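Local coordinates for protein aspartate-semialdehyde dehydrogenase 2 (Vibrio cholerae, PDB 2R00) that catalyses the NADPH-dependent reductive dephosphorylation of L-aspartyl-4-phosphate to L-aspartate-semialdehyde, a step in the biosynthesis of lysine, methionine and threonine, at residues Gln24-Pro29 / Ala320-Val325; Val66-Phe71 / Leu330-Tyr335; Met136-Lys141 / Asp269-Phe274. All coordinates share one frame; numbering follows the deposited sequence.

Contact 1: Gln24-Pro29 / Ala320-Val325; sequences QEREFP and AATNAV
Val325 and Arg26 bury the largest areas where the end of helix 14-25 meets helix 316-335. Val325 presents one methyl, CG1, to two residues of the turn that follows the first helix, Arg26 and Phe28. Arg26 CD lies 4.0 Å from Val325 CG1, and the two side chains run past each other in opposite directions. The same methyl sits 4.2 Å from Phe28 CD1. It reaches this position because CG1 is anti to the backbone N of Val325 (chi1 -179°). Further along, the arginine crosses Thr322 at about a right angle. Its NE is 3.9 Å from Thr322 CG2, with NH2 of the same arginine nearly as close to that methyl.

The turn itself is a Schellman motif. Glu27 leaves the helix with positive phi (53°), and Glu27 N bonds back to Gln24 O at 2.9 Å. The motif closes helix 14-25, and the residues before and after Glu27, Arg26 and Phe28, both point their side chains toward the second helix. This helix lies against the NADP-binding Rossmann domain, to which 24-29 belongs.

The polar groups have partners outside the two segments. Arg26 NH1 forms a salt bridge with Glu329, one helical turn beyond Val325. Thr322 OG1 bonds back to the carbonyl O of Lys318. Pro29 CD packs over one face of the Phe28 ring, offset toward its rim and 3.4 Å above the plane.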
loop_
_atom_site.group_PDB
_atom_site.type_symbol
_atom_site.label_atom_id
_atom_site.label_comp_id
_atom_site.label_asym_id
_atom_site.label_seq_id
_atom_site.Cartn_x
_atom_site.Cartn_y
_atom_site.Cartn_z
ATOM N N GLN A 24 29.272 16.696 7.815
ATOM C CA GLN A 24 30.485 16.685 7.009
ATOM C C GLN A 24 30.161 16.856 5.506
ATOM O O GLN A 24 30.627 17.807 4.867
ATOM C CB GLN A 24 31.266 15.403 7.292
ATOM C CG GLN A 24 32.563 15.264 6.524
ATOM C CD GLN A 24 33.324 14.040 6.948
ATOM O OE1 GLN A 24 34.004 14.048 7.967
ATOM N NE2 GLN A 24 33.215 12.970 6.164
ATOM N N GLU A 25 29.322 15.972 4.970
ATOM C CA GLU A 25 28.919 16.032 3.559
ATOM C C GLU A 25 28.325 17.386 3.135
ATOM O O GLU A 25 28.657 17.907 2.062
ATOM C CB GLU A 25 27.983 14.866 3.217
ATOM C CG GLU A 25 28.719 13.530 3.127
ATOM C CD GLU A 25 27.807 12.310 3.106
ATOM O OE1 GLU A 25 26.574 12.471 2.905
ATOM O OE2 GLU A 25 28.331 11.179 3.282
ATOM N N ARG A 26 27.465 17.954 3.981
ATOM C CA ARG A 26 26.834 19.253 3.718
ATOM C C ARG A 26 27.748 20.449 4.029
ATOM O O ARG A 26 27.361 21.609 3.834
ATOM C CB ARG A 26 25.517 19.378 4.502
ATOM C CG ARG A 26 24.411 18.463 4.022
ATOM C CD ARG A 26 23.029 18.962 4.456
ATOM N NE ARG A 26 22.070 18.690 3.392
ATOM C CZ ARG A 26 21.374 19.606 2.728
ATOM N NH1 ARG A 26 21.458 20.896 3.025
ATOM N NH2 ARG A 26 20.554 19.209 1.774
ATOM N N GLU A 27 28.954 20.166 4.517
ATOM C CA GLU A 27 29.937 21.206 4.841
ATOM C C GLU A 27 29.358 22.279 5.785
ATOM O O GLU A 27 29.534 23.489 5.582
ATOM C CB GLU A 27 30.523 21.821 3.554
ATOM C CG GLU A 27 31.230 20.807 2.628
ATOM C CD GLU A 27 31.607 21.403 1.270
ATOM O OE1 GLU A 27 32.130 22.542 1.233
ATOM O OE2 GLU A 27 31.384 20.728 0.235
ATOM N N PHE A 28 28.665 21.818 6.824
ATOM C CA PHE A 28 28.146 22.708 7.862
ATOM C C PHE A 28 29.305 23.441 8.545
ATOM O O PHE A 28 30.332 22.817 8.826
ATOM C CB PHE A 28 27.337 21.920 8.903
ATOM C CG PHE A 28 26.520 22.793 9.810
ATOM C CD1 PHE A 28 25.219 23.135 9.475
ATOM C CD2 PHE A 28 27.053 23.279 10.999
ATOM C CE1 PHE A 28 24.466 23.958 10.308
ATOM C CE2 PHE A 28 26.310 24.107 11.837
ATOM C CZ PHE A 28 25.016 24.442 11.493
ATOM N N PRO A 29 29.152 24.762 8.801
ATOM C CA PRO A 29 30.239 25.519 9.425
ATOM C C PRO A 29 30.425 25.175 10.909
ATOM O O PRO A 29 29.999 25.921 11.789
ATOM C CB PRO A 29 29.814 26.974 9.231
ATOM C CG PRO A 29 28.325 26.927 9.163
ATOM C CD PRO A 29 27.989 25.618 8.498
ATOM N N ALA A 320 15.996 11.511 7.964
ATOM C CA ALA A 320 15.830 12.132 9.283
ATOM C C ALA A 320 17.007 13.046 9.639
ATOM O O ALA A 320 16.817 14.187 10.069
ATOM C CB ALA A 320 15.667 11.061 10.334
ATOM N N ALA A 321 18.221 12.537 9.439
ATOM C CA ALA A 321 19.437 13.261 9.790
ATOM C C ALA A 321 19.585 14.521 8.950
ATOM O O ALA A 321 19.895 15.589 9.471
ATOM C CB ALA A 321 20.643 12.362 9.639
ATOM N N THR A 322 19.330 14.389 7.647
ATOM C CA THR A 322 19.401 15.505 6.712
ATOM C C THR A 322 18.379 16.597 7.023
ATOM O O THR A 322 18.706 17.787 6.946
ATOM C CB THR A 322 19.223 15.005 5.265
ATOM O OG1 THR A 322 20.274 14.074 4.966
ATOM C CG2 THR A 322 19.254 16.160 4.262
ATOM N N ASN A 323 17.148 16.210 7.370
ATOM C CA ASN A 323 16.138 17.209 7.721
ATOM C C ASN A 323 16.611 18.072 8.893
ATOM O O ASN A 323 16.496 19.307 8.862
ATOM C CB ASN A 323 14.791 16.546 8.048
ATOM C CG ASN A 323 13.639 17.526 7.996
ATOM O OD1 ASN A 323 13.165 17.882 6.913
ATOM N ND2 ASN A 323 13.178 17.972 9.165
ATOM N N ALA A 324 17.156 17.398 9.906
ATOM C CA ALA A 324 17.723 18.011 11.110
ATOM C C ALA A 324 18.851 18.984 10.798
ATOM O O ALA A 324 18.899 20.080 11.358
ATOM C CB ALA A 324 18.228 16.918 12.054
ATOM N N VAL A 325 19.764 18.584 9.915
ATOM C CA VAL A 325 20.863 19.468 9.509
ATOM C C VAL A 325 20.350 20.679 8.702
ATOM O O VAL A 325 20.802 21.806 8.925
ATOM C CB VAL A 325 21.984 18.686 8.774
ATOM C CG1 VAL A 325 23.145 19.607 8.380
ATOM C CG2 VAL A 325 22.498 17.556 9.657
#

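Contact 2: Val66-Phe71 / Leu330-Tyr335; sequences VHIALF and LLVRDY
Ile68 CD1 meets two residues of helix 316-335 at once. The closer is Val332, whose CG2 lies 3.6 Å from Ile68 CD1, and these two side chains cross at about a right angle. Leu331 comes tip to tip instead, with its CD2 3.9 Å from Ile68 CD1. That leucine methyl also touches one carbon further back, at 4.0 Å from Ile68 CG1. Ile68 can reach both partners because its CG1 branch is anti to its carbonyl carbon (chi1 -64°) and the chain then extends to CD1.

Behind Ile68, strand 68-71 is fixed in the parallel part of the Rossmann sheet. Its backbone bonds join it to strand 4-9 through Ala7 and to strand 91-94 through Val91 and Ile93. The helix partners touch the same two neighbours, Leu331 on Val91 and Val332 on Phe4. On the helix, Asp334 N bonds to Leu330 O (3.1 Å) and Tyr335 N to Leu331 O (3.0 Å), so Leu331 and Val332 lie in a hydrogen-bonded turn.

The touching atoms are all aliphatic carbons. The C-terminal helix is therefore held to the sheet here by dispersion and the exclusion of water, with no directional bond between the two segments.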
loop_
_atom_site.group_PDB
_atom_site.type_symbol
_atom_site.label_atom_id
_atom_site.label_comp_id
_atom_site.label_asym_id
_atom_site.label_seq_id
_atom_site.Cartn_x
_atom_site.Cartn_y
_atom_site.Cartn_z
ATOM N N VAL A 66 28.387 24.899 23.506
ATOM C CA VAL A 66 27.767 24.733 22.178
ATOM C C VAL A 66 26.653 25.722 21.864
ATOM O O VAL A 66 25.977 26.227 22.767
ATOM C CB VAL A 66 27.278 23.273 21.917
ATOM C CG1 VAL A 66 28.459 22.321 21.804
ATOM C CG2 VAL A 66 26.346 22.800 22.999
ATOM N N HIS A 67 26.473 25.984 20.570
ATOM C CA HIS A 67 25.398 26.835 20.079
ATOM C C HIS A 67 24.145 26.017 19.770
ATOM O O HIS A 67 23.028 26.464 20.015
ATOM C CB HIS A 67 25.835 27.561 18.810
ATOM C CG HIS A 67 26.986 28.499 19.012
ATOM N ND1 HIS A 67 28.298 28.123 18.804
ATOM C CD2 HIS A 67 27.020 29.798 19.394
ATOM C CE1 HIS A 67 29.091 29.150 19.055
ATOM N NE2 HIS A 67 28.341 30.180 19.413
ATOM N N ILE A 68 24.356 24.830 19.207
ATOM C CA ILE A 68 23.274 23.988 18.680
ATOM C C ILE A 68 23.554 22.530 19.021
ATOM O O ILE A 68 24.701 22.074 18.974
ATOM C CB ILE A 68 23.126 24.148 17.138
ATOM C CG1 ILE A 68 22.707 25.579 16.777
ATOM C CG2 ILE A 68 22.108 23.136 16.551
ATOM C CD1 ILE A 68 22.994 25.943 15.327
ATOM N N ALA A 69 22.504 21.799 19.377
ATOM C CA ALA A 69 22.653 20.371 19.614
ATOM C C ALA A 69 21.636 19.613 18.782
ATOM O O ALA A 69 20.497 20.049 18.661
ATOM C CB ALA A 69 22.487 20.045 21.098
ATOM N N LEU A 70 22.068 18.499 18.199
ATOM C CA LEU A 70 21.180 17.571 17.512
ATOM C C LEU A 70 21.013 16.359 18.416
ATOM O O LEU A 70 21.994 15.697 18.754
ATOM C CB LEU A 70 21.764 17.144 16.145
ATOM C CG LEU A 70 22.382 18.174 15.194
ATOM C CD1 LEU A 70 22.981 17.504 13.951
ATOM C CD2 LEU A 70 21.372 19.237 14.771
ATOM N N PHE A 71 19.775 16.079 18.816
ATOM C CA PHE A 71 19.482 14.965 19.727
ATOM C C PHE A 71 18.882 13.801 18.956
ATOM O O PHE A 71 17.914 13.975 18.213
ATOM C CB PHE A 71 18.456 15.398 20.792
ATOM C CG PHE A 71 19.036 16.127 21.993
ATOM C CD1 PHE A 71 20.179 16.935 21.894
ATOM C CD2 PHE A 71 18.382 16.054 23.223
ATOM C CE1 PHE A 71 20.677 17.608 23.022
ATOM C CE2 PHE A 71 18.877 16.717 24.355
ATOM C CZ PHE A 71 20.021 17.505 24.250
ATOM N N LEU A 330 19.396 26.643 8.305
ATOM C CA LEU A 330 18.520 27.810 8.263
ATOM C C LEU A 330 18.550 28.605 9.566
ATOM O O LEU A 330 18.502 29.840 9.562
ATOM C CB LEU A 330 17.092 27.382 7.920
ATOM C CG LEU A 330 16.585 27.530 6.486
ATOM C CD1 LEU A 330 17.661 27.331 5.433
ATOM C CD2 LEU A 330 15.419 26.567 6.255
ATOM N N LEU A 331 18.641 27.884 10.676
ATOM C CA LEU A 331 18.725 28.490 11.996
ATOM C C LEU A 331 19.948 29.408 12.062
ATOM O O LEU A 331 19.841 30.577 12.414
ATOM C CB LEU A 331 18.802 27.389 13.065
ATOM C CG LEU A 331 18.944 27.799 14.527
ATOM C CD1 LEU A 331 17.742 28.612 14.970
ATOM C CD2 LEU A 331 19.115 26.565 15.395
ATOM N N VAL A 332 21.095 28.849 11.691
ATOM C CA VAL A 332 22.387 29.535 11.640
ATOM C C VAL A 332 22.399 30.740 10.686
ATOM O O VAL A 332 22.965 31.791 11.002
ATOM C CB VAL A 332 23.481 28.501 11.244
ATOM C CG1 VAL A 332 24.514 29.073 10.257
ATOM C CG2 VAL A 332 24.108 27.883 12.492
ATOM N N ARG A 333 21.761 30.574 9.528
ATOM C CA ARG A 333 21.728 31.589 8.481
ATOM C C ARG A 333 20.962 32.839 8.922
ATOM O O ARG A 333 21.468 33.962 8.809
ATOM C CB ARG A 333 21.084 31.001 7.218
ATOM C CG ARG A 333 21.332 31.790 5.941
ATOM C CD ARG A 333 20.013 32.115 5.248
ATOM N NE ARG A 333 19.595 31.106 4.281
ATOM C CZ ARG A 333 18.351 30.962 3.830
ATOM N NH1 ARG A 333 17.369 31.743 4.276
ATOM N NH2 ARG A 333 18.082 30.019 2.941
ATOM N N ASP A 334 19.751 32.635 9.435
ATOM C CA ASP A 334 18.800 33.727 9.651
ATOM C C ASP A 334 18.647 34.201 11.098
ATOM O O ASP A 334 18.043 35.257 11.339
ATOM C CB ASP A 334 17.422 33.338 9.094
ATOM C CG ASP A 334 17.448 33.059 7.601
ATOM O OD1 ASP A 334 18.302 33.625 6.888
ATOM O OD2 ASP A 334 16.603 32.272 7.130
ATOM N N TYR A 335 19.179 33.438 12.057
ATOM C CA TYR A 335 18.962 33.751 13.474
ATOM C C TYR A 335 20.233 33.864 14.320
ATOM O O TYR A 335 20.174 34.272 15.482
ATOM C CB TYR A 335 17.951 32.768 14.096
ATOM C CG TYR A 335 16.633 32.723 13.351
ATOM C CD1 TYR A 335 16.399 31.760 12.368
ATOM C CD2 TYR A 335 15.630 33.663 13.605
ATOM C CE1 TYR A 335 15.198 31.718 11.671
ATOM C CE2 TYR A 335 14.428 33.636 12.906
ATOM C CZ TYR A 335 14.219 32.655 11.942
ATOM O OH TYR A 335 13.031 32.612 11.243
#

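Contact 3: Met136-Lys141 / Asp269-Phe274; sequences MLVALK and DGIELF
The backbones of 136-141 and 269-274 come nearest at Ala139 and Ile271, whose CA atoms are 7.1 Å apart. The helix is regular here: Leu140 N bonds to Met136 O at 2.9 Å. Before the strand, Gly270 has positive phi (88°), a conformation in which a CB would press on the preceding carbonyl O. The chain turns there and enters the strand at Ile271. Gly270 and Glu272 both bond through the backbone to Val292, so the strand start is tied to strand 292-300.

Val138 and Ile271 carry most of the side-chain contact. They slide past each other in opposite directions, with Val138 CG1 3.7 Å from Ile271 CG1. The valine methyl is anti to its backbone N (chi1 167°), which sends it toward the strand. Ile271 CD1 reaches further, over the helix backbone. It lies 3.7 Å from the carbonyl O of Val138 and 4.1 Å from Ala139 CA. At Ala139 the isoleucine thus meets the backbone and not the side chain. Val138 also rests on Val292, and Ile271 on Val294, so the neighbouring strand shares in the packing.

The second subunit touches this region at Phe274, which packs on Ile198 of that subunit. Helix 131-147 begins at Cys131, which forms the acyl-thioester intermediate, and the side chain of Val138 is about 9 Å from that of Cys131. Contact 3 thus packs the helix that starts at the catalytic cysteine against the mixed sheet of the dimerisation domain, at strand 271-273, one of its two edge strands within the chain.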
loop_
_atom_site.group_PDB
_atom_site.type_symbol
_atom_site.label_atom_id
_atom_site.label_comp_id
_atom_site.label_asym_id
_atom_site.label_seq_id
_atom_site.Cartn_x
_atom_site.Cartn_y
_atom_site.Cartn_z
ATOM N N MET A 136 6.336 12.564 3.070
ATOM C CA MET A 136 5.035 12.903 2.502
ATOM C C MET A 136 4.884 14.407 2.271
ATOM O O MET A 136 4.379 14.841 1.229
ATOM C CB MET A 136 3.895 12.378 3.398
ATOM C CG MET A 136 2.493 12.649 2.837
ATOM S SD MET A 136 1.133 11.996 3.827
ATOM C CE MET A 136 1.142 13.073 5.255
ATOM N N LEU A 137 5.312 15.192 3.254
ATOM C CA LEU A 137 5.150 16.642 3.214
ATOM C C LEU A 137 6.005 17.323 2.143
ATOM O O LEU A 137 5.574 18.301 1.519
ATOM C CB LEU A 137 5.431 17.238 4.593
ATOM C CG LEU A 137 4.150 17.397 5.418
ATOM C CD1 LEU A 137 4.414 17.252 6.859
ATOM C CD2 LEU A 137 3.515 18.749 5.156
ATOM N N VAL A 138 7.215 16.816 1.941
ATOM C CA VAL A 138 8.050 17.274 0.835
ATOM C C VAL A 138 7.326 17.043 -0.500
ATOM O O VAL A 138 7.195 17.962 -1.313
ATOM C CB VAL A 138 9.446 16.626 0.874
ATOM C CG1 VAL A 138 10.192 16.859 -0.431
ATOM C CG2 VAL A 138 10.260 17.217 2.038
ATOM N N ALA A 139 6.836 15.824 -0.706
ATOM C CA ALA A 139 6.123 15.464 -1.934
ATOM C C ALA A 139 4.821 16.228 -2.167
ATOM O O ALA A 139 4.497 16.544 -3.303
ATOM C CB ALA A 139 5.873 13.946 -1.986
ATOM N N LEU A 140 4.078 16.521 -1.103
ATOM C CA LEU A 140 2.741 17.117 -1.220
ATOM C C LEU A 140 2.705 18.639 -1.298
ATOM O O LEU A 140 1.768 19.212 -1.854
ATOM C CB LEU A 140 1.852 16.661 -0.059
ATOM C CG LEU A 140 0.838 15.532 -0.278
ATOM C CD1 LEU A 140 1.289 14.509 -1.285
ATOM C CD2 LEU A 140 0.454 14.874 1.040
ATOM N N LYS A 141 3.712 19.286 -0.720
ATOM C CA LYS A 141 3.739 20.747 -0.646
ATOM C C LYS A 141 3.502 21.481 -1.983
ATOM O O LYS A 141 2.683 22.408 -2.013
ATOM C CB LYS A 141 5.013 21.247 0.063
ATOM C CG LYS A 141 5.029 22.752 0.394
ATOM C CD LYS A 141 3.753 23.215 1.096
ATOM C CE LYS A 141 3.942 24.583 1.755
ATOM N NZ LYS A 141 4.749 25.519 0.930
ATOM N N ASP A 269 13.033 20.925 -5.322
ATOM C CA ASP A 269 14.311 20.476 -4.752
ATOM C C ASP A 269 14.124 19.399 -3.687
ATOM O O ASP A 269 13.177 19.448 -2.898
ATOM C CB ASP A 269 15.114 21.658 -4.194
ATOM C CG ASP A 269 15.211 22.806 -5.181
ATOM O OD1 ASP A 269 16.278 22.955 -5.825
ATOM O OD2 ASP A 269 14.204 23.537 -5.333
ATOM N N GLY A 270 15.025 18.420 -3.688
ATOM C CA GLY A 270 14.943 17.300 -2.756
ATOM C C GLY A 270 14.098 16.128 -3.240
ATOM O O GLY A 270 14.113 15.059 -2.630
ATOM N N ILE A 271 13.369 16.325 -4.337
ATOM C CA ILE A 271 12.531 15.271 -4.913
ATOM C C ILE A 271 13.175 14.681 -6.160
ATOM O O ILE A 271 13.594 15.421 -7.047
ATOM C CB ILE A 271 11.122 15.802 -5.288
ATOM C CG1 ILE A 271 10.360 16.229 -4.030
ATOM C CG2 ILE A 271 10.335 14.749 -6.096
ATOM C CD1 ILE A 271 9.098 17.009 -4.284
ATOM N N GLU A 272 13.265 13.355 -6.217
ATOM C CA GLU A 272 13.565 12.683 -7.472
ATOM C C GLU A 272 12.298 12.010 -8.003
ATOM O O GLU A 272 11.752 11.095 -7.369
ATOM C CB GLU A 272 14.708 11.681 -7.327
ATOM C CG GLU A 272 15.005 10.928 -8.633
ATOM C CD GLU A 272 16.422 10.383 -8.721
ATOM O OE1 GLU A 272 17.261 10.746 -7.873
ATOM O OE2 GLU A 272 16.700 9.592 -9.652
ATOM N N LEU A 273 11.832 12.480 -9.158
ATOM C CA LEU A 273 10.676 11.886 -9.817
ATOM C C LEU A 273 11.073 10.833 -10.850
ATOM O O LEU A 273 11.912 11.087 -11.729
ATOM C CB LEU A 273 9.810 12.958 -10.482
ATOM C CG LEU A 273 8.498 12.420 -11.062
ATOM C CD1 LEU A 273 7.350 12.638 -10.073
ATOM C CD2 LEU A 273 8.201 13.067 -12.394
ATOM N N PHE A 274 10.439 9.663 -10.744
ATOM C CA PHE A 274 10.614 8.569 -11.690
ATOM C C PHE A 274 9.361 8.462 -12.560
ATOM O O PHE A 274 8.261 8.185 -12.060
ATOM C CB PHE A 274 10.858 7.255 -10.948
ATOM C CG PHE A 274 12.127 7.233 -10.155
ATOM C CD1 PHE A 274 12.233 7.944 -8.957
ATOM C CD2 PHE A 274 13.212 6.486 -10.589
ATOM C CE1 PHE A 274 13.408 7.925 -8.224
ATOM C CE2 PHE A 274 14.391 6.458 -9.861
ATOM C CZ PHE A 274 14.493 7.186 -8.677
#

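Contacts 1 and 2 share helix 316-335, at residues 320-325 and 330-335. Their centres are about 11 Å apart, and they meet where Phe28 CZ lies 3.7 Å from Val332 CG2. Along the chain their segments alternate, so the C-terminal helix returns to close on two parts of the N-terminal nucleotide-binding domain, helix 14-25 with its turn and strand 68-71. Contact 3 falls wholly between these in sequence and packs helix 131-147 on the mixed sheet of the dimerisation domain. Its centre is about 18 Å from that of contact 1 and about 25 Å from that of contact 2, and it touches neither. The chain thus builds the dimerisation domain midway, then comes back to complete the nucleotide-binding domain.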